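Local coordinates for 3-oxoacyl-[acyl-carrier-protein] synthase 3 (Micrococcus luteus NCTC 2665, PDB 4EWP) that probably catalyses the first condensation of fatty acid synthesis, joining an acyl group from acyl-CoA to malonyl-ACP with loss of carbon dioxide, at residues T91-H96 with E151-V156; V87-V92 with S100-V105. All coordinates share one frame; numbering follows the deposited sequence.

Contact 1 of 2, residues T91-H96 with E151-V156; sequences TVTFPH and ERLSDV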
# COMPACT_ATOMS: atom_id res chain seq x y z
N THR A 91 -5.34 -3.15 3.63
CA THR A 91 -5.60 -4.58 3.70
C THR A 91 -4.34 -5.37 3.36
O THR A 91 -3.50 -4.89 2.60
CB THR A 91 -6.68 -4.99 2.68
OG1 THR A 91 -6.93 -6.40 2.79
CG2 THR A 91 -6.21 -4.72 1.27
N VAL A 92 -4.21 -6.58 3.90
CA VAL A 92 -3.12 -7.47 3.52
C VAL A 92 -3.63 -8.81 3.03
O VAL A 92 -2.86 -9.75 2.87
CB VAL A 92 -2.16 -7.75 4.70
CG1 VAL A 92 -1.49 -6.47 5.18
CG2 VAL A 92 -2.89 -8.45 5.87
N THR A 93 -4.93 -8.92 2.79
CA THR A 93 -5.49 -10.24 2.47
C THR A 93 -6.09 -10.34 1.08
O THR A 93 -6.58 -11.39 0.69
CB THR A 93 -6.52 -10.71 3.54
OG1 THR A 93 -7.41 -9.64 3.88
CG2 THR A 93 -5.81 -11.15 4.79
N PHE A 94 -6.06 -9.25 0.31
CA PHE A 94 -6.52 -9.29 -1.07
C PHE A 94 -5.52 -10.15 -1.85
O PHE A 94 -4.34 -9.82 -1.93
CB PHE A 94 -6.61 -7.87 -1.61
CG PHE A 94 -7.23 -7.76 -3.00
CD1 PHE A 94 -6.53 -7.15 -4.04
CD2 PHE A 94 -8.52 -8.21 -3.24
CE1 PHE A 94 -7.10 -6.99 -5.30
CE2 PHE A 94 -9.10 -8.07 -4.50
CZ PHE A 94 -8.40 -7.45 -5.53
N PRO A 95 -5.99 -11.27 -2.41
CA PRO A 95 -5.17 -12.33 -3.02
C PRO A 95 -4.68 -12.03 -4.44
O PRO A 95 -4.70 -12.92 -5.29
CB PRO A 95 -6.11 -13.53 -3.06
CG PRO A 95 -7.47 -12.93 -3.18
CD PRO A 95 -7.42 -11.64 -2.38
N HIS A 96 -4.25 -10.80 -4.67
CA HIS A 96 -3.63 -10.43 -5.93
C HIS A 96 -2.49 -9.49 -5.66
O HIS A 96 -2.66 -8.46 -5.00
CB HIS A 96 -4.63 -9.71 -6.83
CG HIS A 96 -5.80 -10.55 -7.21
ND1 HIS A 96 -5.83 -11.30 -8.37
CD2 HIS A 96 -6.99 -10.76 -6.60
CE1 HIS A 96 -6.99 -11.93 -8.46
NE2 HIS A 96 -7.71 -11.62 -7.39
N GLU A 151 -10.26 -6.80 5.83
CA GLU A 151 -9.49 -8.02 5.83
C GLU A 151 -10.40 -9.24 5.75
O GLU A 151 -11.46 -9.28 6.38
CB GLU A 151 -8.66 -8.15 7.12
CG GLU A 151 -7.73 -6.99 7.46
CD GLU A 151 -6.46 -6.97 6.64
OE1 GLU A 151 -6.39 -7.64 5.60
OE2 GLU A 151 -5.51 -6.26 7.04
N ARG A 152 -9.98 -10.23 4.98
CA ARG A 152 -10.52 -11.56 5.17
C ARG A 152 -9.37 -12.42 5.72
O ARG A 152 -8.77 -13.22 5.00
CB ARG A 152 -11.13 -12.15 3.88
CG ARG A 152 -11.97 -13.42 4.16
CD ARG A 152 -12.92 -13.80 3.02
NE ARG A 152 -12.21 -14.19 1.81
CZ ARG A 152 -12.79 -14.42 0.63
NH1 ARG A 152 -14.10 -14.28 0.48
NH2 ARG A 152 -12.03 -14.77 -0.41
N LEU A 153 -9.07 -12.21 6.99
CA LEU A 153 -7.98 -12.89 7.67
C LEU A 153 -8.16 -14.40 7.68
O LEU A 153 -7.19 -15.15 7.79
CB LEU A 153 -7.86 -12.40 9.11
CG LEU A 153 -7.45 -10.95 9.34
CD1 LEU A 153 -7.64 -10.58 10.79
CD2 LEU A 153 -5.99 -10.75 8.93
N SER A 154 -9.41 -14.86 7.58
CA SER A 154 -9.65 -16.29 7.62
C SER A 154 -8.98 -16.99 6.43
O SER A 154 -8.76 -18.19 6.44
CB SER A 154 -11.15 -16.60 7.69
OG SER A 154 -11.85 -15.98 6.62
N ASP A 155 -8.62 -16.22 5.40
CA ASP A 155 -7.91 -16.81 4.26
C ASP A 155 -6.46 -17.16 4.58
O ASP A 155 -5.86 -17.96 3.86
CB ASP A 155 -7.94 -15.89 3.04
CG ASP A 155 -9.23 -15.97 2.30
OD1 ASP A 155 -9.88 -17.05 2.35
OD2 ASP A 155 -9.60 -14.96 1.67
N VAL A 156 -5.91 -16.56 5.63
CA VAL A 156 -4.52 -16.80 6.01
C VAL A 156 -4.30 -17.33 7.45
O VAL A 156 -3.24 -17.12 8.04
CB VAL A 156 -3.65 -15.54 5.80
CG1 VAL A 156 -3.41 -15.31 4.32
CG2 VAL A 156 -4.32 -14.32 6.43
O HOH W 1 -9.33 -12.35 0.70
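Glu-151 and Thr-93 hold this contact together, and both are buried. The bend of the glutamate chain at chi2 (-77°) brings CD toward the 91-96 loop, where OE1 takes two clear hydrogen bonds. Val-92 N reaches Glu-151 OE1 at 3.0 Å on the syn side, in a nearly straight bond (169°) only slightly out of the carboxylate plane. Thr-93 OG1 gives its proton to the same oxygen, Glu-151 OE1, coming in almost along the C-O axis at 2.8 Å. Thr-93 OG1 then accepts from Arg-152 N at 2.9 Å, so the hydroxyl is satisfied both as donor and as acceptor. Thr-91 OG1 also lies near OE1, but Val-150 O is its stronger partner.

The other branch of Thr-93 is apolar: CG2 packs on Val-156 CG2 at 3.9 Å and on the backbone of Leu-153. The threonine carbonyl is served by a water, which donates both to Thr-93 O and to Asp-155 OD2. Asp-155 OD2 also takes Arg-152 NE in a 2.7 Å salt bridge, while Asp-155 OD1 pairs with Arg-210 of the second subunit.

The whole network ties the loop leaving strand 86-90 to the C-terminal end of its parallel neighbour, strand 144-152, where Leu-153 lies near the predicted active-site residues Cys-123 and Asn-306, as in the thiolase fold.

Contact 2 of 2, residues V87-V92 with S100-V105; sequences VIVSTV and SAAALV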
# COMPACT_ATOMS: atom_id res chain seq x y z
N VAL A 87 -9.28 7.21 -2.64
CA VAL A 87 -9.78 5.98 -2.03
C VAL A 87 -8.57 5.23 -1.51
O VAL A 87 -7.70 4.86 -2.28
CB VAL A 87 -10.50 5.07 -3.07
CG1 VAL A 87 -10.86 3.75 -2.45
CG2 VAL A 87 -11.74 5.75 -3.64
N ILE A 88 -8.50 5.03 -0.20
CA ILE A 88 -7.38 4.32 0.41
C ILE A 88 -7.89 3.05 1.05
O ILE A 88 -8.77 3.08 1.91
CB ILE A 88 -6.66 5.16 1.49
CG1 ILE A 88 -6.20 6.50 0.91
CG2 ILE A 88 -5.48 4.41 2.06
CD1 ILE A 88 -5.53 7.40 1.93
N VAL A 89 -7.36 1.92 0.61
CA VAL A 89 -7.80 0.64 1.15
C VAL A 89 -6.65 -0.01 1.89
O VAL A 89 -5.60 -0.30 1.32
CB VAL A 89 -8.32 -0.30 0.07
CG1 VAL A 89 -8.47 -1.71 0.64
CG2 VAL A 89 -9.63 0.22 -0.52
N SER A 90 -6.85 -0.22 3.18
CA SER A 90 -5.80 -0.79 3.99
C SER A 90 -6.11 -2.26 4.26
O SER A 90 -7.03 -2.57 5.00
CB SER A 90 -5.66 0.00 5.27
OG SER A 90 -4.87 -0.73 6.18
N THR A 91 -5.34 -3.15 3.63
CA THR A 91 -5.60 -4.58 3.70
C THR A 91 -4.34 -5.37 3.36
O THR A 91 -3.50 -4.89 2.60
CB THR A 91 -6.68 -4.99 2.68
OG1 THR A 91 -6.93 -6.40 2.79
CG2 THR A 91 -6.21 -4.72 1.27
N VAL A 92 -4.21 -6.58 3.90
CA VAL A 92 -3.12 -7.47 3.52
C VAL A 92 -3.63 -8.81 3.03
O VAL A 92 -2.86 -9.75 2.87
CB VAL A 92 -2.16 -7.75 4.70
CG1 VAL A 92 -1.49 -6.47 5.18
CG2 VAL A 92 -2.89 -8.45 5.87
N SER A 100 -4.66 -3.26 -7.40
CA SER A 100 -5.13 -3.13 -6.03
C SER A 100 -6.63 -3.42 -5.90
O SER A 100 -7.37 -3.44 -6.88
CB SER A 100 -4.86 -1.72 -5.54
OG SER A 100 -5.64 -0.80 -6.29
N ALA A 101 -7.06 -3.61 -4.67
CA ALA A 101 -8.46 -3.78 -4.35
C ALA A 101 -9.15 -2.42 -4.45
O ALA A 101 -10.31 -2.31 -4.85
CB ALA A 101 -8.58 -4.32 -2.94
N ALA A 102 -8.40 -1.39 -4.07
CA ALA A 102 -8.90 -0.03 -4.03
C ALA A 102 -9.49 0.37 -5.37
O ALA A 102 -10.49 1.10 -5.43
CB ALA A 102 -7.77 0.94 -3.62
N ALA A 103 -8.85 -0.08 -6.44
CA ALA A 103 -9.28 0.32 -7.78
C ALA A 103 -10.63 -0.30 -8.10
O ALA A 103 -11.47 0.35 -8.73
CB ALA A 103 -8.22 -0.08 -8.84
N LEU A 104 -10.85 -1.53 -7.66
CA LEU A 104 -12.18 -2.15 -7.77
C LEU A 104 -13.20 -1.41 -6.91
O LEU A 104 -14.31 -1.13 -7.37
CB LEU A 104 -12.15 -3.63 -7.34
CG LEU A 104 -11.60 -4.67 -8.30
CD1 LEU A 104 -11.50 -6.02 -7.61
CD2 LEU A 104 -12.46 -4.78 -9.56
N VAL A 105 -12.83 -1.12 -5.67
CA VAL A 105 -13.74 -0.43 -4.76
C VAL A 105 -14.17 0.91 -5.35
O VAL A 105 -15.37 1.23 -5.41
CB VAL A 105 -13.12 -0.24 -3.36
CG1 VAL A 105 -14.04 0.59 -2.43
CG2 VAL A 105 -12.79 -1.59 -2.72
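Val-89 and Ala-102 mark the closest backbone approach, 5.3 Å between CA atoms, where strand 87-90 and helix 101-105 pass with axes 7.9 Å apart and directions 132° from each other. No hydrogen bond joins the two segments; the contact is apolar, made mostly by methyl groups of buried residues.

Val-89 does most of the work. Its CG1 stands anti to the backbone N (chi1 167°) and meets Ala-101 CB, while CG2 sits against Ala-102, 3.6 Å from CA and 3.7 Å from CB. The same CG2 of Val-89 also touches Val-105 CG2 at 4.3 Å, one turn further along the helix. Two residues back on the strand, Val-87 points to the same side and offers CG1, which lies 4.0 Å from Ala-102 O and more loosely against Ala-102 CB and Val-105 CG1. Ala-102 CB thus meets both valines, closer to Val-89.

The start of the helix is held separately. Ser-100 is the N-cap, and its OG accepts from Ala-103 N at 3.3 Å in a bent bond, N-H...O 143°. Asp-118 accepts from Ala-101 N and Ala-102 N with its two carboxylate oxygens; a negative charge there would be expected to suit the N-terminal end of a helix. Val-105 reaches Ala-66 of helix 62-76 as well.

Asp-118 belongs to strand 116-120, which lies parallel beside strand 86-90. Strand, helix and strand therefore form a beta-alpha-beta crossover, with the helix packed on one face of the mixed five-stranded sheet, as in the thiolase fold of FabH enzymes.

In the fold
Contacts 1 and 2 both start from the chain around Thr-91 and Val-92: strand 86-90 packs against the helix in contact 2, then its outgoing loop is bound to strand 144-152 in contact 1. Their centres are about 12 Å apart, and Phe-94 bridges them, with CE1 3.4 Å from Ala-101 N and CZ 4.0 Å from Leu-104 CD1. Trp-197 of the second subunit packs on both Phe-94 and Leu-104, placing the two contacts at the dimer interface. Contact 1 lies nearer the predicted active site: the side chain of Leu-153 is about 5 Å from that of Asn-306 and about 6 Å from that of Cys-123. Contact 2 lies away from it.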